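Local coordinates for protein putative deoxyribonuclease yjjV (Escherichia coli, PDB 1ZZM) that probably hydrolyses ester bonds, as a TatD-type metal-dependent hydrolase of TIM-barrel fold that binds two divalent metal cations per subunit, at residues E118-A123 with M143-H148; I98-F103 with D139-H144. One frame throughout, in Å; residues are numbered along the deposited sequence.

Interaction 1: residues E118-A123 with M143-H148. With ZN (zinc ion), chain D.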
# COMPACT_ATOMS: atom_id res chain seq x y z
N GLU A 118 -4.84 0.91 -17.85
CA GLU A 118 -5.96 -0.02 -17.98
C GLU A 118 -6.58 -0.26 -16.60
O GLU A 118 -7.79 -0.38 -16.47
CB GLU A 118 -5.50 -1.37 -18.56
CG GLU A 118 -5.22 -1.36 -20.07
CD GLU A 118 -6.40 -0.84 -20.88
OE1 GLU A 118 -7.52 -1.39 -20.77
OE2 GLU A 118 -6.21 0.14 -21.62
N GLN A 119 -5.73 -0.32 -15.58
CA GLN A 119 -6.25 -0.57 -14.24
C GLN A 119 -6.82 0.68 -13.62
O GLN A 119 -7.76 0.60 -12.83
CB GLN A 119 -5.14 -1.17 -13.39
CG GLN A 119 -4.77 -2.52 -13.94
CD GLN A 119 -3.66 -3.18 -13.17
OE1 GLN A 119 -2.47 -2.90 -13.39
NE2 GLN A 119 -4.03 -4.02 -12.25
N LEU A 120 -6.28 1.84 -14.00
CA LEU A 120 -6.83 3.08 -13.48
C LEU A 120 -8.24 3.22 -14.05
O LEU A 120 -9.14 3.72 -13.38
CB LEU A 120 -5.93 4.28 -13.88
CG LEU A 120 -4.59 4.37 -13.12
CD1 LEU A 120 -3.85 5.62 -13.54
CD2 LEU A 120 -4.82 4.41 -11.59
N LYS A 121 -8.46 2.76 -15.28
CA LYS A 121 -9.79 2.84 -15.85
C LYS A 121 -10.76 1.94 -15.06
O LYS A 121 -11.91 2.33 -14.85
CB LYS A 121 -9.80 2.41 -17.33
CG LYS A 121 -9.13 3.39 -18.27
CD LYS A 121 -9.34 2.98 -19.72
CE LYS A 121 -9.15 4.17 -20.66
NZ LYS A 121 -7.72 4.60 -20.84
N LEU A 122 -10.29 0.78 -14.61
CA LEU A 122 -11.14 -0.12 -13.84
C LEU A 122 -11.49 0.45 -12.47
O LEU A 122 -12.63 0.33 -12.01
CB LEU A 122 -10.49 -1.49 -13.67
CG LEU A 122 -10.52 -2.33 -14.94
CD1 LEU A 122 -9.66 -3.59 -14.83
CD2 LEU A 122 -11.99 -2.70 -15.22
N ALA A 123 -10.53 1.11 -11.83
CA ALA A 123 -10.78 1.72 -10.53
C ALA A 123 -11.86 2.78 -10.72
O ALA A 123 -12.74 2.91 -9.87
CB ALA A 123 -9.50 2.32 -9.95
N MET A 143 2.08 12.30 -13.37
CA MET A 143 1.57 12.79 -14.65
C MET A 143 0.29 12.02 -15.03
O MET A 143 -0.70 12.63 -15.44
CB MET A 143 2.63 12.63 -15.74
CG MET A 143 2.17 13.04 -17.12
SD MET A 143 3.31 12.32 -18.39
CE MET A 143 2.87 10.53 -18.24
N HIS A 144 0.31 10.69 -14.88
CA HIS A 144 -0.85 9.85 -15.19
C HIS A 144 -1.98 10.11 -14.18
O HIS A 144 -3.14 10.24 -14.58
CB HIS A 144 -0.49 8.33 -15.15
CG HIS A 144 0.39 7.88 -16.30
ND1 HIS A 144 -0.06 7.77 -17.59
CD2 HIS A 144 1.71 7.57 -16.34
CE1 HIS A 144 0.94 7.43 -18.39
NE2 HIS A 144 2.02 7.30 -17.65
N LEU A 145 -1.67 10.20 -12.89
CA LEU A 145 -2.76 10.45 -11.91
C LEU A 145 -3.46 11.77 -12.20
O LEU A 145 -4.70 11.87 -12.12
CB LEU A 145 -2.23 10.46 -10.48
CG LEU A 145 -1.49 9.16 -10.09
CD1 LEU A 145 -0.91 9.30 -8.68
CD2 LEU A 145 -2.43 7.97 -10.17
N LYS A 146 -2.68 12.81 -12.49
CA LYS A 146 -3.30 14.08 -12.80
C LYS A 146 -4.23 13.94 -14.01
O LYS A 146 -5.38 14.38 -13.97
CB LYS A 146 -2.23 15.14 -13.07
CG LYS A 146 -2.84 16.55 -13.30
CD LYS A 146 -1.81 17.48 -13.92
CE LYS A 146 -2.37 18.89 -14.18
NZ LYS A 146 -2.43 19.68 -12.91
N ARG A 147 -3.76 13.30 -15.07
CA ARG A 147 -4.58 13.13 -16.26
C ARG A 147 -5.85 12.33 -16.11
O ARG A 147 -6.90 12.72 -16.63
CB ARG A 147 -3.75 12.47 -17.37
CG ARG A 147 -2.69 13.39 -17.89
CD ARG A 147 -1.95 12.80 -19.04
NE ARG A 147 -1.07 13.82 -19.61
CZ ARG A 147 0.02 13.54 -20.30
NH1 ARG A 147 0.36 12.28 -20.50
NH2 ARG A 147 0.78 14.53 -20.77
N HIS A 148 -5.77 11.22 -15.40
CA HIS A 148 -6.93 10.36 -15.30
C HIS A 148 -7.94 10.68 -14.22
O HIS A 148 -9.04 10.16 -14.25
CB HIS A 148 -6.44 8.92 -15.32
CG HIS A 148 -5.53 8.65 -16.48
ND1 HIS A 148 -5.92 8.92 -17.78
CD2 HIS A 148 -4.24 8.27 -16.55
CE1 HIS A 148 -4.90 8.72 -18.59
NE2 HIS A 148 -3.86 8.33 -17.87
ZN ZN D . -2.06 7.64 -18.42
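A zinc site on the outer, helical layer of a TIM-barrel fold frames this contact, in which Leu-120 of helix 109-125 meets Leu-145 and His-148 of helix 138-148. The zinc ion is held by His-144 ND1 at 2.2 Å and by His-148 NE2 at 2.0 Å, a pair one helical turn apart, and Asp-117 OD2 adds a ligand from the facing helix. The two imidazoles thus use different nitrogens. For His-144 the first torsion (chi1 -71°) sets the ring beside the backbone N, with ND1 turned to the metal; its far nitrogen, NE2, is hydrogen-bonded to Gln-113 OE1, which helps to fix the ring's rotation. Met-143 CE rests on one face of this ring, 3.4 Å above the plane and offset toward the rim. Arg-147 CB lies over the centre of one face of the His-148 ring. Between the helices themselves the contact is apolar. Leu-120 CD1 approaches His-148 CD2 obliquely at 4.0 Å, the two side chains crossing at about a right angle, and the same methyl stands 4.3 Å from Leu-145 CD2. No hydrogen bond joins the two segments; Lys-124, farther along the first helix, reaches the carbonyl O of His-148 with its NZ. Leu-120 also packs on Ile-98 and Val-130, and Leu-145 on Leu-132, so both leucines pack between the helices and the barrel strands. The carboxylate and two imidazoles tie the helices through the metal, while the leucine methyl touches CD2, a carbon beside the metal-bound NE2 of His-148. With both histidine donor atoms bound to zinc, each ring is probably neutral, and the carboxylate of Asp-117, as a ligand, would offset part of the metal's charge.

Interaction 2: residues I98-F103 with D139-H144. With ZN (zinc ion), chain D.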
# COMPACT_ATOMS: atom_id res chain seq x y z
N ILE A 98 -0.83 -1.75 -8.07
CA ILE A 98 -0.58 -1.41 -9.48
C ILE A 98 0.42 -0.26 -9.38
O ILE A 98 0.64 0.27 -8.29
CB ILE A 98 -1.84 -0.91 -10.19
CG1 ILE A 98 -2.29 0.42 -9.59
CG2 ILE A 98 -2.93 -1.96 -10.07
CD1 ILE A 98 -3.64 0.89 -10.14
N GLY A 99 1.06 0.08 -10.50
CA GLY A 99 2.01 1.17 -10.46
C GLY A 99 3.11 1.00 -11.48
O GLY A 99 2.93 0.36 -12.52
N LEU A 100 4.24 1.64 -11.19
CA LEU A 100 5.39 1.66 -12.07
C LEU A 100 6.66 1.40 -11.29
O LEU A 100 6.74 1.69 -10.10
CB LEU A 100 5.52 3.02 -12.74
CG LEU A 100 4.24 3.53 -13.41
CD1 LEU A 100 4.43 4.99 -13.63
CD2 LEU A 100 3.92 2.77 -14.71
N ASP A 101 7.68 0.89 -11.97
CA ASP A 101 8.93 0.60 -11.25
C ASP A 101 10.03 0.59 -12.31
O ASP A 101 10.03 -0.27 -13.20
CB ASP A 101 8.78 -0.78 -10.62
CG ASP A 101 9.95 -1.18 -9.75
OD1 ASP A 101 11.08 -0.84 -10.12
OD2 ASP A 101 9.74 -1.82 -8.69
N LEU A 102 10.99 1.51 -12.21
CA LEU A 102 12.04 1.57 -13.22
C LEU A 102 13.28 0.77 -12.90
O LEU A 102 14.34 1.01 -13.47
CB LEU A 102 12.42 3.03 -13.52
CG LEU A 102 11.52 3.74 -14.55
CD1 LEU A 102 11.93 5.21 -14.64
CD2 LEU A 102 11.60 3.06 -15.92
N PHE A 103 13.16 -0.18 -11.99
CA PHE A 103 14.30 -1.00 -11.64
C PHE A 103 14.50 -2.07 -12.71
O PHE A 103 13.53 -2.62 -13.24
CB PHE A 103 14.06 -1.70 -10.30
CG PHE A 103 15.29 -2.34 -9.75
CD1 PHE A 103 16.28 -1.55 -9.16
CD2 PHE A 103 15.51 -3.70 -9.90
CE1 PHE A 103 17.48 -2.12 -8.72
CE2 PHE A 103 16.70 -4.29 -9.46
CZ PHE A 103 17.69 -3.49 -8.88
N ASP A 139 7.48 11.15 -10.80
CA ASP A 139 7.06 12.20 -11.72
C ASP A 139 6.10 11.65 -12.78
O ASP A 139 5.05 12.22 -13.03
CB ASP A 139 8.29 12.83 -12.38
CG ASP A 139 9.21 13.52 -11.38
OD1 ASP A 139 8.83 13.76 -10.21
OD2 ASP A 139 10.35 13.83 -11.78
N LYS A 140 6.46 10.53 -13.39
CA LYS A 140 5.63 9.92 -14.42
C LYS A 140 4.31 9.45 -13.83
O LYS A 140 3.26 9.67 -14.43
CB LYS A 140 6.36 8.74 -15.06
CG LYS A 140 7.35 9.16 -16.15
CD LYS A 140 6.58 9.76 -17.34
CE LYS A 140 7.48 9.99 -18.54
NZ LYS A 140 6.75 10.74 -19.61
N LEU A 141 4.36 8.84 -12.65
CA LEU A 141 3.13 8.35 -12.03
C LEU A 141 2.22 9.54 -11.77
O LEU A 141 1.04 9.48 -12.06
CB LEU A 141 3.44 7.61 -10.71
CG LEU A 141 2.17 7.19 -9.96
CD1 LEU A 141 1.35 6.25 -10.86
CD2 LEU A 141 2.54 6.49 -8.65
N ALA A 142 2.78 10.62 -11.24
CA ALA A 142 1.97 11.82 -10.98
C ALA A 142 1.34 12.37 -12.27
O ALA A 142 0.21 12.87 -12.27
CB ALA A 142 2.82 12.91 -10.33
N MET A 143 2.08 12.30 -13.37
CA MET A 143 1.57 12.79 -14.65
C MET A 143 0.29 12.02 -15.03
O MET A 143 -0.70 12.63 -15.44
CB MET A 143 2.63 12.63 -15.74
CG MET A 143 2.17 13.04 -17.12
SD MET A 143 3.31 12.32 -18.39
CE MET A 143 2.87 10.53 -18.24
N HIS A 144 0.31 10.69 -14.88
CA HIS A 144 -0.85 9.85 -15.19
C HIS A 144 -1.98 10.11 -14.18
O HIS A 144 -3.14 10.24 -14.58
CB HIS A 144 -0.49 8.33 -15.15
CG HIS A 144 0.39 7.88 -16.30
ND1 HIS A 144 -0.06 7.77 -17.59
CD2 HIS A 144 1.71 7.57 -16.34
CE1 HIS A 144 0.94 7.43 -18.39
NE2 HIS A 144 2.02 7.30 -17.65
ZN ZN D . -2.06 7.64 -18.42
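Leu-100, on strand 95-101 of the TIM barrel, packs its CD1 methyl against the backbone of helix 138-148, 3.9 Å from Leu-141 CA and 4.0 Å from Leu-141 CB. The same methyl lies 4.5 Å from Lys-140 CB, at the margin of the contact, while the amine end of that lysine leads away. With chi1 at -51°, Leu-100 CG sits beside its own backbone N and the branch reaches the helix. Leu-141 has CG anti to its N (chi1 175°), which sends its isobutyl group on to Leu-116, Ser-134 and Phe-169, between barrel and helices. Next outward, strand 130-135 pairs with strand 95-101 through backbone hydrogen bonds of Leu-100 with His-133 and Arg-135. Asp-101, the next residue, belongs to the pocket that holds the bound polyether. Its OD2 accepts a hydrogen bond from NE2 of the metal ligand His-133 and forms a salt bridge with Arg-135, a second-shell arrangement that probably helps to position the histidine. The other oxygen closes an Asx turn at the strand's end: Phe-103 N donates to Asp-101 OD1 at 2.9 Å, nearly along the carboxylate C-O axis.

How the interactions relate
From the N terminus the chain runs along strand 95-101, through helix 109-125 and strand 130-135, to helix 138-148. Interaction 2 closes the longer loop, from 98-103 to 139-144, and interaction 1 the shorter, from 118-123 to 143-148. The loops cross rather than nest: 118-123 begins inside the longer one, but 143-148 runs past its end, with Met-143 and His-144 shared. Both therefore converge on helix 138-148, one from a barrel strand and the other from the neighbouring helix. Their first segments also touch, Leu-120 CD2 lying 4.0 Å from Ile-98 CD1. Together they tie two successive beta-alpha units, with the peripheral zinc on the helical side and the two-metal site typical of the family, whose zinc ions share Glu-97, toward the barrel mouth.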